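Local coordinates for putative cell adhesion protein (Parabacteroides distasonis, PDB 3LIU) that probably serves as a fimbrial (pilus) subunit of the FimA/Mfa1 family, contributing to cell adhesion, at residues 286-291 and 353-358. Numbering follows the deposited sequence.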
loop_
_atom_site.group_PDB
_atom_site.type_symbol
_atom_site.label_atom_id
_atom_site.label_comp_id
_atom_site.label_asym_id
_atom_site.label_seq_id
_atom_site.Cartn_x
_atom_site.Cartn_y
_atom_site.Cartn_z
ATOM N N GLU A 286 -3.728 1.433 2.169
ATOM C CA GLU A 286 -4.909 2.038 1.564
ATOM C C GLU A 286 -5.342 3.270 2.319
ATOM O O GLU A 286 -5.272 3.339 3.551
ATOM C CB GLU A 286 -6.094 1.064 1.496
ATOM C CG GLU A 286 -5.834 -0.177 0.652
ATOM C CD GLU A 286 -7.106 -0.924 0.260
ATOM O OE1 GLU A 286 -7.995 -1.072 1.129
ATOM O OE2 GLU A 286 -7.170 -1.423 -0.900
ATOM N N ASN A 287 -5.758 4.254 1.543
ATOM C CA ASN A 287 -6.423 5.433 2.026
ATOM C C ASN A 287 -7.360 5.985 0.935
ATOM O O ASN A 287 -6.905 6.496 -0.102
ATOM C CB ASN A 287 -5.416 6.494 2.425
ATOM C CG ASN A 287 -6.088 7.723 3.037
ATOM O OD1 ASN A 287 -7.302 7.740 3.185
ATOM N ND2 ASN A 287 -5.309 8.766 3.339
ATOM N N THR A 288 -8.642 5.791 1.140
ATOM C CA THR A 288 -9.680 6.347 0.280
ATOM C C THR A 288 -10.522 7.316 1.045
ATOM O O THR A 288 -11.150 8.185 0.458
ATOM C CB THR A 288 -10.599 5.255 -0.324
ATOM O OG1 THR A 288 -11.383 4.652 0.708
ATOM C CG2 THR A 288 -9.735 4.194 -1.021
ATOM N N LYS A 289 -10.560 7.183 2.366
ATOM C CA LYS A 289 -11.426 8.066 3.159
ATOM C C LYS A 289 -10.771 9.363 3.627
ATOM O O LYS A 289 -11.455 10.356 3.781
ATOM C CB LYS A 289 -12.054 7.305 4.327
ATOM C CG LYS A 289 -13.047 6.247 3.802
ATOM C CD LYS A 289 -13.501 5.309 4.880
ATOM C CE LYS A 289 -14.390 4.169 4.339
ATOM N NZ LYS A 289 -15.141 3.549 5.497
ATOM N N GLY A 290 -9.465 9.365 3.863
ATOM C CA GLY A 290 -8.757 10.600 4.247
ATOM C C GLY A 290 -9.376 11.324 5.437
ATOM O O GLY A 290 -9.483 12.532 5.428
ATOM N N GLU A 291 -9.791 10.585 6.460
ATOM C CA GLU A 291 -10.510 11.221 7.581
ATOM C C GLU A 291 -9.662 12.225 8.348
ATOM O O GLU A 291 -8.461 12.022 8.551
ATOM C CB GLU A 291 -11.082 10.203 8.567
ATOM C CG GLU A 291 -12.001 9.176 7.971
ATOM C CD GLU A 291 -11.233 7.883 7.629
ATOM O OE1 GLU A 291 -10.116 7.977 7.091
ATOM O OE2 GLU A 291 -11.729 6.793 7.967
ATOM N N TYR A 353 -8.428 7.298 -5.342
ATOM C CA TYR A 353 -7.488 7.423 -4.234
ATOM C C TYR A 353 -6.516 6.218 -4.176
ATOM O O TYR A 353 -6.081 5.729 -5.223
ATOM C CB TYR A 353 -8.256 7.732 -2.913
ATOM C CG TYR A 353 -9.001 9.054 -3.001
ATOM C CD1 TYR A 353 -8.304 10.235 -3.209
ATOM C CD2 TYR A 353 -10.385 9.125 -2.893
ATOM C CE1 TYR A 353 -8.957 11.446 -3.305
ATOM C CE2 TYR A 353 -11.049 10.345 -2.992
ATOM C CZ TYR A 353 -10.314 11.494 -3.199
ATOM O OH TYR A 353 -10.911 12.716 -3.305
ATOM N N VAL A 354 -6.170 5.756 -2.986
ATOM C CA VAL A 354 -5.077 4.813 -2.811
ATOM C C VAL A 354 -5.583 3.448 -2.382
ATOM O O VAL A 354 -6.059 3.272 -1.266
ATOM C CB VAL A 354 -4.020 5.345 -1.794
ATOM C CG1 VAL A 354 -2.860 4.366 -1.633
ATOM C CG2 VAL A 354 -3.529 6.742 -2.214
ATOM N N GLN A 355 -5.453 2.475 -3.292
ATOM C CA GLN A 355 -5.946 1.138 -3.066
ATOM C C GLN A 355 -4.790 0.169 -3.251
ATOM O O GLN A 355 -3.831 0.464 -3.964
ATOM C CB GLN A 355 -7.083 0.803 -4.009
ATOM C CG GLN A 355 -8.253 1.738 -3.902
ATOM C CD GLN A 355 -9.378 1.349 -4.879
ATOM O OE1 GLN A 355 -9.571 0.186 -5.150
ATOM N NE2 GLN A 355 -10.094 2.324 -5.405
ATOM N N ARG A 356 -4.928 -0.987 -2.617
ATOM C CA ARG A 356 -3.839 -1.958 -2.486
ATOM C C ARG A 356 -3.420 -2.563 -3.846
ATOM O O ARG A 356 -4.240 -2.746 -4.738
ATOM C CB ARG A 356 -4.283 -3.078 -1.551
ATOM C CG ARG A 356 -5.386 -3.981 -2.193
ATOM C CD ARG A 356 -6.092 -4.895 -1.193
ATOM N NE ARG A 356 -5.240 -5.981 -0.812
ATOM C CZ ARG A 356 -5.654 -7.158 -0.316
ATOM N NH1 ARG A 356 -6.930 -7.414 -0.086
ATOM N NH2 ARG A 356 -4.745 -8.093 -0.031
ATOM N N ASN A 357 -2.136 -2.874 -3.948
ATOM C CA ASN A 357 -1.576 -3.680 -5.030
ATOM C C ASN A 357 -1.686 -3.026 -6.417
ATOM O O ASN A 357 -1.821 -3.715 -7.420
ATOM C CB ASN A 357 -2.208 -5.073 -5.040
ATOM C CG ASN A 357 -1.299 -6.108 -5.702
ATOM O OD1 ASN A 357 -0.100 -6.147 -5.453
ATOM N ND2 ASN A 357 -1.868 -6.936 -6.535
ATOM N N TYR A 358 -1.665 -1.695 -6.428
ATOM C CA TYR A 358 -1.565 -0.887 -7.631
ATOM C C TYR A 358 -0.341 -0.032 -7.556
ATOM O O TYR A 358 0.099 0.345 -6.484
ATOM C CB TYR A 358 -2.770 0.053 -7.787
ATOM C CG TYR A 358 -4.075 -0.636 -8.109
ATOM C CD1 TYR A 358 -4.323 -1.155 -9.378
ATOM C CD2 TYR A 358 -5.048 -0.792 -7.140
ATOM C CE1 TYR A 358 -5.540 -1.777 -9.668
ATOM C CE2 TYR A 358 -6.234 -1.443 -7.405
ATOM C CZ TYR A 358 -6.487 -1.910 -8.677
ATOM O OH TYR A 358 -7.677 -2.526 -8.925
#
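A single antiparallel bridge ties two loops together here: the one that follows strand 282-284 and the one that leads into strand 358-366. N287 and V354 form its hydrogen-bonded pair. N287 N gives its hydrogen to V354 O at 3.0 Å, in the carbonyl plane and on a lone pair. The return bond, V354 N to N287 O at 3.1 Å, arrives from above the carbonyl plane instead. One residue before N287, the side chain of E286 makes the next bond, to the main chain two residues after V354. Its CG stands anti to the carbonyl carbon (chi1 -62°) and the chain runs out extended, so that OE2 accepts from R356 N at 2.9 Å through its anti lone pair in a nearly straight bond (160°). This carboxylate adds a side-chain-to-main-chain bond beside the bridge, in a part of the fold where strands 282-284 and 358-366 both pair with strand 172-185. OE1 takes the backbone N of I223, so both oxygens of the buried acid are used. R356 CB also lies 3.4 Å from E286 OE2, but the arginine chain bends away at chi3 and its guanidinium goes to D174 and G221; the opposite charges are near without touching, which would probably still favour ionised E286. An alanine in place of E286 would remove both acceptors and would probably leave R356 N and I223 N without these buried partners. At the other end, Y353 brings its CB to 3.4 Å from N287 O and its CD2 to 3.6 Å from T288 O. The side chains of T288 and Q355 cross obliquely, with T288 CG2 4.1 Å from Q355 CG, while the T288 hydroxyl hydrogen-bonds to E224. N287 shapes the turn that follows: OD1 receives G290 N in an Asx motif, and ND2 reaches N305 O.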